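PDB 3ROT: ABC sugar transporter, periplasmic sugar binding protein from Legionella pneumophila subsp. pneumophila, which probably binds a sugar in the periplasm and delivers it to an ABC importer. Local coordinates for residues Q23-A28 with L253-L258; E30-D35 with M261-L266; L203-M206 with R212-F215. All coordinates share one frame; numbering follows the deposited sequence.

Contacts 1 and 2 are successive parts of one helix pair: helix 16-32 lies against helix 247-264, and the two contact centres are about 10 Å apart. Leu32 CD1 reaches Thr256 CA at 3.8 Å, which makes the packing continuous. Their segments alternate along the chain, and both halves of contact 3 fall between them in sequence. Contact 3 is centred about 38 Å from contact 1 and 47 Å from contact 2, in the lobe with the five-stranded parallel sheet, whereas the pair borders the six-stranded one. The dimer brings the contact 1 region of one subunit against the contact 3 region of the other: Gln23 packs on Arg212 and Lys27 on Asp214 of the second subunit.

Contact 1. Residues Q23-A28 with L253-L258; sequences QGAKKA and LSITQL
Ile255, the first residue of 253-258 whose side chain touches 23-28, points its CB toward that segment and spreads two branches over a pair of alanines one turn apart. CG1 stands beside the backbone N and anti to the carbonyl carbon (chi1 -68°), and from there it lies against Ala25 CB at 3.7 Å. The other branch, CG2, is anti to the backbone N and meets Ala28 CB at 4.1 Å. Ala28 CB also touches the branch point itself, Ile255 CB, at 4.0 Å. Next comes Thr256, whose hydroxyl flanks the same methyl, with OG1 3.9 Å from Ala28 CB. Against a methyl this is van der Waals contact; the polar need of OG1 is met by its hydrogen bond to Tyr252 O, one turn back.

Because helix 16-32 meets Ile255 and Thr256 here with alanine methyls, the backbones come close: CA of Ala25 is 5.8 Å from CA of Ile255, and the segment axes approach to 8.1 Å. The N-to-C directions differ by 36°, so the helices run roughly the same way. Leu36 of strand 35-39 touches both Ala25 and Ile255, while Leu258 rests on Ile90 of strand 89-92. Two helices side by side on one face of a parallel sheet of strand order 2-1-3-4-5-6 fit the Rossmann-like α/β lobe of a type I periplasmic binding protein.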
loop_
_atom_site.group_PDB
_atom_site.type_symbol
_atom_site.label_atom_id
_atom_site.label_comp_id
_atom_site.label_asym_id
_atom_site.label_seq_id
_atom_site.Cartn_x
_atom_site.Cartn_y
_atom_site.Cartn_z
ATOM N N GLN A 23 -10.735 1.397 12.426
ATOM C CA GLN A 23 -11.493 0.332 13.068
ATOM C C GLN A 23 -11.795 0.671 14.526
ATOM O O GLN A 23 -12.893 0.405 15.008
ATOM C CB GLN A 23 -10.744 -1.000 12.963
ATOM C CG GLN A 23 -11.458 -2.161 13.637
ATOM C CD GLN A 23 -12.916 -2.335 13.193
ATOM O OE1 GLN A 23 -13.722 -2.925 13.918
ATOM N NE2 GLN A 23 -13.251 -1.838 12.006
ATOM N N GLY A 24 -10.827 1.263 15.225
ATOM C CA GLY A 24 -11.054 1.645 16.608
ATOM C C GLY A 24 -12.163 2.687 16.704
ATOM O O GLY A 24 -13.008 2.646 17.603
ATOM N N ALA A 25 -12.162 3.628 15.769
ATOM C CA ALA A 25 -13.165 4.678 15.744
ATOM C C ALA A 25 -14.547 4.085 15.431
ATOM O O ALA A 25 -15.539 4.419 16.084
ATOM C CB ALA A 25 -12.787 5.725 14.708
ATOM N N LYS A 26 -14.596 3.203 14.432
ATOM C CA LYS A 26 -15.837 2.542 14.024
ATOM C C LYS A 26 -16.411 1.657 15.131
ATOM O O LYS A 26 -17.633 1.603 15.324
ATOM C CB LYS A 26 -15.587 1.702 12.764
ATOM C CG LYS A 26 -15.153 2.536 11.561
ATOM C CD LYS A 26 -15.124 1.728 10.270
ATOM C CE LYS A 26 -14.160 0.554 10.354
ATOM N NZ LYS A 26 -14.026 -0.137 9.038
ATOM N N LYS A 27 -15.530 0.955 15.845
ATOM C CA LYS A 27 -15.947 0.084 16.932
ATOM C C LYS A 27 -16.582 0.929 18.041
ATOM O O LYS A 27 -17.602 0.554 18.619
ATOM C CB LYS A 27 -14.747 -0.696 17.480
ATOM C CG LYS A 27 -15.125 -1.736 18.519
ATOM C CD LYS A 27 -16.039 -2.794 17.912
ATOM C CE LYS A 27 -17.085 -3.256 18.911
ATOM N NZ LYS A 27 -16.468 -3.841 20.137
ATOM N N ALA A 28 -15.968 2.071 18.333
ATOM C CA ALA A 28 -16.485 2.975 19.352
ATOM C C ALA A 28 -17.833 3.518 18.886
ATOM O O ALA A 28 -18.784 3.587 19.663
ATOM C CB ALA A 28 -15.509 4.113 19.581
ATOM N N LEU A 253 -10.810 5.842 21.594
ATOM C CA LEU A 253 -10.902 6.896 22.579
ATOM C C LEU A 253 -11.285 8.272 22.056
ATOM O O LEU A 253 -11.951 9.026 22.765
ATOM C CB LEU A 253 -9.598 6.989 23.381
ATOM C CG LEU A 253 -9.381 5.866 24.398
ATOM C CD1 LEU A 253 -8.052 6.094 25.147
ATOM C CD2 LEU A 253 -10.560 5.836 25.378
ATOM N N SER A 254 -10.885 8.620 20.834
ATOM C CA SER A 254 -11.251 9.939 20.319
ATOM C C SER A 254 -12.763 10.034 20.051
ATOM O O SER A 254 -13.395 11.021 20.412
ATOM C CB SER A 254 -10.443 10.290 19.057
ATOM O OG SER A 254 -10.921 9.623 17.905
ATOM N N ILE A 255 -13.354 9.014 19.442
ATOM C CA ILE A 255 -14.799 9.060 19.187
ATOM C C ILE A 255 -15.552 9.010 20.520
ATOM O O ILE A 255 -16.566 9.701 20.705
ATOM C CB ILE A 255 -15.266 7.872 18.288
ATOM C CG1 ILE A 255 -14.701 8.031 16.870
ATOM C CG2 ILE A 255 -16.791 7.810 18.235
ATOM C CD1 ILE A 255 -14.990 9.389 16.242
ATOM N N THR A 256 -15.043 8.202 21.448
ATOM C CA THR A 256 -15.660 8.063 22.764
ATOM C C THR A 256 -15.742 9.402 23.486
ATOM O O THR A 256 -16.774 9.737 24.066
ATOM C CB THR A 256 -14.882 7.045 23.649
ATOM O OG1 THR A 256 -14.992 5.740 23.079
ATOM C CG2 THR A 256 -15.440 7.010 25.078
ATOM N N GLN A 257 -14.668 10.181 23.452
ATOM C CA GLN A 257 -14.687 11.474 24.129
ATOM C C GLN A 257 -15.631 12.464 23.461
ATOM O O GLN A 257 -16.316 13.233 24.144
ATOM C CB GLN A 257 -13.283 12.091 24.195
ATOM C CG GLN A 257 -12.284 11.296 25.029
ATOM C CD GLN A 257 -11.266 12.186 25.723
ATOM O OE1 GLN A 257 -11.546 12.777 26.768
ATOM N NE2 GLN A 257 -10.080 12.297 25.134
ATOM N N LEU A 258 -15.664 12.458 22.131
ATOM C CA LEU A 258 -16.539 13.372 21.420
ATOM C C LEU A 258 -17.977 13.105 21.824
ATOM O O LEU A 258 -18.747 14.041 22.022
ATOM C CB LEU A 258 -16.379 13.217 19.899
ATOM C CG LEU A 258 -15.161 13.890 19.256
ATOM C CD1 LEU A 258 -15.084 13.516 17.786
ATOM C CD2 LEU A 258 -15.262 15.402 19.424
#

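Contact 2. Residues E30-D35 with M261-L266; sequences EELKVD and MNRYQL
Leu32 O faces both terminal nitrogens of the Arg263 guanidinium, which presents its edge, near the plane of the group. The bond from Arg263 NH1 to Leu32 O is weak, at 3.2 Å with an N-H...O angle of 120°. Arg263 NH2 is modelled 2.4 Å from the same Leu32 O; its angle of 152° suits a hydrogen bond, but so short a distance makes the exact placement doubtful. The arginine chain runs extended from CG to NE, which carries the guanidinium across to the other helix although the nearest CA atoms, those of Leu32 and Arg263, are 10.5 Å apart. Val34 crosses the group at a slant, its CG1 3.5 Å from Arg263 NH2.

The carbonyl belongs to a helix C-terminus closed by a Schellman motif, with Lys33 at positive phi (61°). Positive charge at that end would probably interact favourably with the helix dipole. Lys33 NZ itself turns back to bond Glu31 O at 3.0 Å.

Around this partly buried contact, Leu32 packs on Thr256 and Val259 of helix 247-264, and Val34 touches Val259 and, on strand 5-9, Tyr6, just where the chain enters edge strand 35-39.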
loop_
_atom_site.group_PDB
_atom_site.type_symbol
_atom_site.label_atom_id
_atom_site.label_comp_id
_atom_site.label_asym_id
_atom_site.label_seq_id
_atom_site.Cartn_x
_atom_site.Cartn_y
_atom_site.Cartn_z
ATOM N N GLU A 30 -19.949 2.119 16.912
ATOM C CA GLU A 30 -20.903 1.023 17.020
ATOM C C GLU A 30 -21.418 0.796 18.427
ATOM O O GLU A 30 -22.621 0.673 18.623
ATOM C CB GLU A 30 -20.292 -0.278 16.495
ATOM C CG GLU A 30 -20.309 -0.395 14.984
ATOM C CD GLU A 30 -19.687 -1.688 14.488
ATOM O OE1 GLU A 30 -18.435 -1.799 14.498
ATOM O OE2 GLU A 30 -20.457 -2.597 14.099
ATOM N N GLU A 31 -20.514 0.742 19.405
ATOM C CA GLU A 31 -20.913 0.507 20.792
ATOM C C GLU A 31 -21.669 1.676 21.403
ATOM O O GLU A 31 -22.522 1.485 22.265
ATOM C CB GLU A 31 -19.693 0.197 21.660
ATOM C CG GLU A 31 -18.833 -0.926 21.120
ATOM C CD GLU A 31 -18.097 -1.669 22.213
ATOM O OE1 GLU A 31 -18.762 -2.449 22.936
ATOM O OE2 GLU A 31 -16.864 -1.468 22.352
ATOM N N LEU A 32 -21.353 2.886 20.961
ATOM C CA LEU A 32 -22.015 4.074 21.480
ATOM C C LEU A 32 -23.247 4.428 20.661
ATOM O O LEU A 32 -23.965 5.358 20.997
ATOM C CB LEU A 32 -21.043 5.256 21.506
ATOM C CG LEU A 32 -19.859 5.077 22.459
ATOM C CD1 LEU A 32 -18.915 6.245 22.332
ATOM C CD2 LEU A 32 -20.360 4.964 23.883
ATOM N N LYS A 33 -23.474 3.691 19.577
ATOM C CA LYS A 33 -24.639 3.909 18.719
ATOM C C LYS A 33 -24.735 5.286 18.054
ATOM O O LYS A 33 -25.796 5.909 18.049
ATOM C CB LYS A 33 -25.914 3.634 19.521
ATOM C CG LYS A 33 -25.876 2.295 20.246
ATOM C CD LYS A 33 -26.957 2.198 21.308
ATOM C CE LYS A 33 -26.488 1.333 22.472
ATOM N NZ LYS A 33 -25.318 1.949 23.187
ATOM N N VAL A 34 -23.628 5.766 17.498
ATOM C CA VAL A 34 -23.637 7.048 16.806
ATOM C C VAL A 34 -23.168 6.782 15.384
ATOM O O VAL A 34 -22.607 5.722 15.100
ATOM C CB VAL A 34 -22.689 8.091 17.469
ATOM C CG1 VAL A 34 -23.172 8.429 18.877
ATOM C CG2 VAL A 34 -21.266 7.556 17.505
ATOM N N ASP A 35 -23.416 7.727 14.486
ATOM C CA ASP A 35 -22.991 7.565 13.108
ATOM C C ASP A 35 -21.612 8.185 12.929
ATOM O O ASP A 35 -21.302 9.220 13.516
ATOM C CB ASP A 35 -23.992 8.207 12.146
ATOM C CG ASP A 35 -25.338 7.486 12.138
ATOM O OD1 ASP A 35 -25.351 6.240 12.265
ATOM O OD2 ASP A 35 -26.382 8.163 11.991
HETATM N N MSE A 261 -18.836 13.935 25.496
HETATM C CA MSE A 261 -18.911 15.377 25.569
HETATM C C MSE A 261 -20.321 15.867 25.223
HETATM O O MSE A 261 -20.874 16.720 25.914
HETATM C CB MSE A 261 -17.883 15.980 24.614
HETATM C CG MSE A 261 -17.866 17.481 24.594
HETATM SE SE MSE A 261 -16.647 18.153 23.251
HETATM C CE MSE A 261 -16.342 19.886 24.064
ATOM N N ASN A 262 -20.902 15.317 24.163
ATOM C CA ASN A 262 -22.241 15.718 23.750
ATOM C C ASN A 262 -23.354 15.169 24.642
ATOM O O ASN A 262 -24.302 15.880 24.955
ATOM C CB ASN A 262 -22.501 15.301 22.299
ATOM C CG ASN A 262 -21.639 16.068 21.309
ATOM O OD1 ASN A 262 -21.561 17.297 21.358
ATOM N ND2 ASN A 262 -20.998 15.348 20.401
ATOM N N ARG A 263 -23.235 13.913 25.052
ATOM C CA ARG A 263 -24.253 13.281 25.890
ATOM C C ARG A 263 -24.231 13.643 27.368
ATOM O O ARG A 263 -25.276 13.633 28.023
ATOM C CB ARG A 263 -24.152 11.758 25.798
ATOM C CG ARG A 263 -24.691 11.169 24.529
ATOM C CD ARG A 263 -24.476 9.670 24.510
ATOM N NE ARG A 263 -24.854 9.101 23.221
ATOM C CZ ARG A 263 -24.633 7.841 22.872
ATOM N NH1 ARG A 263 -24.031 7.010 23.715
ATOM N NH2 ARG A 263 -25.028 7.411 21.681
ATOM N N TYR A 264 -23.051 13.955 27.897
ATOM C CA TYR A 264 -22.940 14.228 29.318
ATOM C C TYR A 264 -22.352 15.565 29.753
ATOM O O TYR A 264 -22.141 15.791 30.944
ATOM C CB TYR A 264 -22.163 13.086 29.961
ATOM C CG TYR A 264 -22.700 11.725 29.583
ATOM C CD1 TYR A 264 -24.032 11.392 29.824
ATOM C CD2 TYR A 264 -21.876 10.763 28.989
ATOM C CE1 TYR A 264 -24.532 10.140 29.489
ATOM C CE2 TYR A 264 -22.365 9.509 28.648
ATOM C CZ TYR A 264 -23.694 9.205 28.904
ATOM O OH TYR A 264 -24.185 7.962 28.591
ATOM N N GLN A 265 -22.103 16.451 28.799
ATOM C CA GLN A 265 -21.567 17.771 29.101
ATOM C C GLN A 265 -20.229 17.695 29.837
ATOM O O GLN A 265 -19.971 18.447 30.780
ATOM C CB GLN A 265 -22.582 18.571 29.929
ATOM C CG GLN A 265 -23.918 18.857 29.219
ATOM C CD GLN A 265 -24.791 17.618 29.044
ATOM O OE1 GLN A 265 -25.121 16.928 30.013
ATOM N NE2 GLN A 265 -25.177 17.339 27.801
ATOM N N LEU A 266 -19.387 16.769 29.395
ATOM C CA LEU A 266 -18.062 16.579 29.974
ATOM C C LEU A 266 -17.044 17.259 29.077
ATOM O O LEU A 266 -17.294 17.470 27.892
ATOM C CB LEU A 266 -17.731 15.086 30.074
ATOM C CG LEU A 266 -18.549 14.308 31.100
ATOM C CD1 LEU A 266 -18.219 12.826 31.030
ATOM C CD2 LEU A 266 -18.250 14.868 32.485
#

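Contact 3. Residues L203-M206 with R212-F215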
loop_
_atom_site.group_PDB
_atom_site.type_symbol
_atom_site.label_atom_id
_atom_site.label_comp_id
_atom_site.label_asym_id
_atom_site.label_seq_id
_atom_site.Cartn_x
_atom_site.Cartn_y
_atom_site.Cartn_z
ATOM N N LEU A 203 11.515 -0.917 1.792
ATOM C CA LEU A 203 12.824 -1.289 2.316
ATOM C C LEU A 203 12.791 -2.773 2.721
ATOM O O LEU A 203 13.715 -3.536 2.419
ATOM C CB LEU A 203 13.189 -0.430 3.525
ATOM C CG LEU A 203 14.400 -0.908 4.336
ATOM C CD1 LEU A 203 15.622 -1.000 3.435
ATOM C CD2 LEU A 203 14.655 0.046 5.511
ATOM N N GLY A 204 11.712 -3.181 3.385
ATOM C CA GLY A 204 11.587 -4.570 3.810
ATOM C C GLY A 204 11.620 -5.591 2.677
ATOM O O GLY A 204 12.019 -6.745 2.868
ATOM N N GLN A 205 11.186 -5.185 1.492
ATOM C CA GLN A 205 11.189 -6.102 0.366
ATOM C C GLN A 205 12.628 -6.427 -0.022
ATOM O O GLN A 205 12.936 -7.560 -0.384
ATOM C CB GLN A 205 10.429 -5.499 -0.810
ATOM C CG GLN A 205 10.186 -6.475 -1.937
ATOM C CD GLN A 205 9.311 -5.890 -3.021
ATOM O OE1 GLN A 205 9.600 -4.813 -3.555
ATOM N NE2 GLN A 205 8.235 -6.592 -3.355
HETATM N N MSE A 206 13.513 -5.439 0.074
HETATM C CA MSE A 206 14.925 -5.648 -0.254
HETATM C C MSE A 206 15.612 -6.490 0.826
HETATM O O MSE A 206 16.482 -7.316 0.523
HETATM C CB MSE A 206 15.649 -4.303 -0.398
HETATM C CG MSE A 206 15.011 -3.369 -1.398
HETATM SE SE MSE A 206 16.213 -1.936 -1.978
HETATM C CE MSE A 206 16.304 -0.948 -0.333
ATOM N N ARG A 212 18.214 -10.162 -5.062
ATOM C CA ARG A 212 17.374 -9.597 -6.120
ATOM C C ARG A 212 17.482 -8.080 -6.236
ATOM O O ARG A 212 17.391 -7.527 -7.332
ATOM C CB ARG A 212 15.907 -9.944 -5.887
ATOM C CG ARG A 212 15.579 -11.411 -5.971
ATOM C CD ARG A 212 14.091 -11.627 -5.855
ATOM N NE ARG A 212 13.751 -13.043 -5.891
ATOM C CZ ARG A 212 12.511 -13.525 -5.853
ATOM N NH1 ARG A 212 11.465 -12.705 -5.778
ATOM N NH2 ARG A 212 12.320 -14.834 -5.881
ATOM N N TYR A 213 17.661 -7.409 -5.102
ATOM C CA TYR A 213 17.758 -5.957 -5.080
ATOM C C TYR A 213 19.173 -5.428 -4.929
ATOM O O TYR A 213 19.365 -4.225 -4.871
ATOM C CB TYR A 213 16.882 -5.405 -3.950
ATOM C CG TYR A 213 15.412 -5.635 -4.193
ATOM C CD1 TYR A 213 14.641 -4.689 -4.865
ATOM C CD2 TYR A 213 14.819 -6.844 -3.850
ATOM C CE1 TYR A 213 13.317 -4.952 -5.197
ATOM C CE2 TYR A 213 13.503 -7.119 -4.182
ATOM C CZ TYR A 213 12.757 -6.178 -4.859
ATOM O OH TYR A 213 11.463 -6.487 -5.230
ATOM N N ASP A 214 20.162 -6.312 -4.885
ATOM C CA ASP A 214 21.552 -5.877 -4.710
ATOM C C ASP A 214 21.635 -4.994 -3.471
ATOM O O ASP A 214 22.095 -3.854 -3.525
ATOM C CB ASP A 214 22.051 -5.091 -5.929
ATOM C CG ASP A 214 22.223 -5.964 -7.154
ATOM O OD1 ASP A 214 22.993 -6.952 -7.081
ATOM O OD2 ASP A 214 21.588 -5.662 -8.189
ATOM N N PHE A 215 21.160 -5.534 -2.358
ATOM C CA PHE A 215 21.167 -4.820 -1.096
ATOM C C PHE A 215 21.520 -5.829 -0.009
ATOM O O PHE A 215 20.658 -6.261 0.752
ATOM C CB PHE A 215 19.786 -4.225 -0.827
ATOM C CG PHE A 215 19.789 -3.137 0.202
ATOM C CD1 PHE A 215 20.212 -1.857 -0.128
ATOM C CD2 PHE A 215 19.384 -3.396 1.507
ATOM C CE1 PHE A 215 20.233 -0.844 0.828
ATOM C CE2 PHE A 215 19.402 -2.392 2.468
ATOM C CZ PHE A 215 19.830 -1.111 2.124
#
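A Met-aromatic cluster joins helix 197-208 to the short helix 210-213 and the Schellman turn after it, with Met206, a selenomethionine, touching both Tyr213 and Phe215. This pair of helices belongs to the lobe of the type I periplasmic binding fold built on the five-stranded parallel sheet, and all five residues that touch are buried.

Met206 meets Tyr213 first through its methylenes: CG is 3.6 Å from Tyr213 CG, approaching the ring obliquely, and the two side chains cross at about a right angle. The selenium is a looser neighbour, SE lying 5.2 Å from the centroid of the Tyr213 ring. Farther along the tyrosine, Gln205 crosses it at a slant, with amide and ring planes 18° apart. With CG anti to the backbone N and the chain extended beyond it, Gln205 OE1 comes to 3.0 Å from Tyr213 OH. OE1 is hydrogen-bonded elsewhere, to Gln176 NE2 of the same chain and to Thr19 OG1 of the second subunit, while Gln205 NE2 bonds Pro16 O of that subunit. The amide is therefore part of the dimer interface, and Tyr213 also packs there on Gln23 of the second subunit.

The positive phi of Asp214 turns the chain after Tyr213, and Phe215 then points its CB toward 203-206. There the phenylalanine ring makes edge-to-face stacks with Phe183 and Tyr217. Leu203 crosses Phe215 at about a right angle, with CD1 4.1 Å from Phe215 CE2. A bend at chi3 (-69°) turns the end of Met206 onto this ring: its CE sits over one face in a CH-pi contact, 4.0 Å from the Phe215 centroid and only 9° off the ring normal.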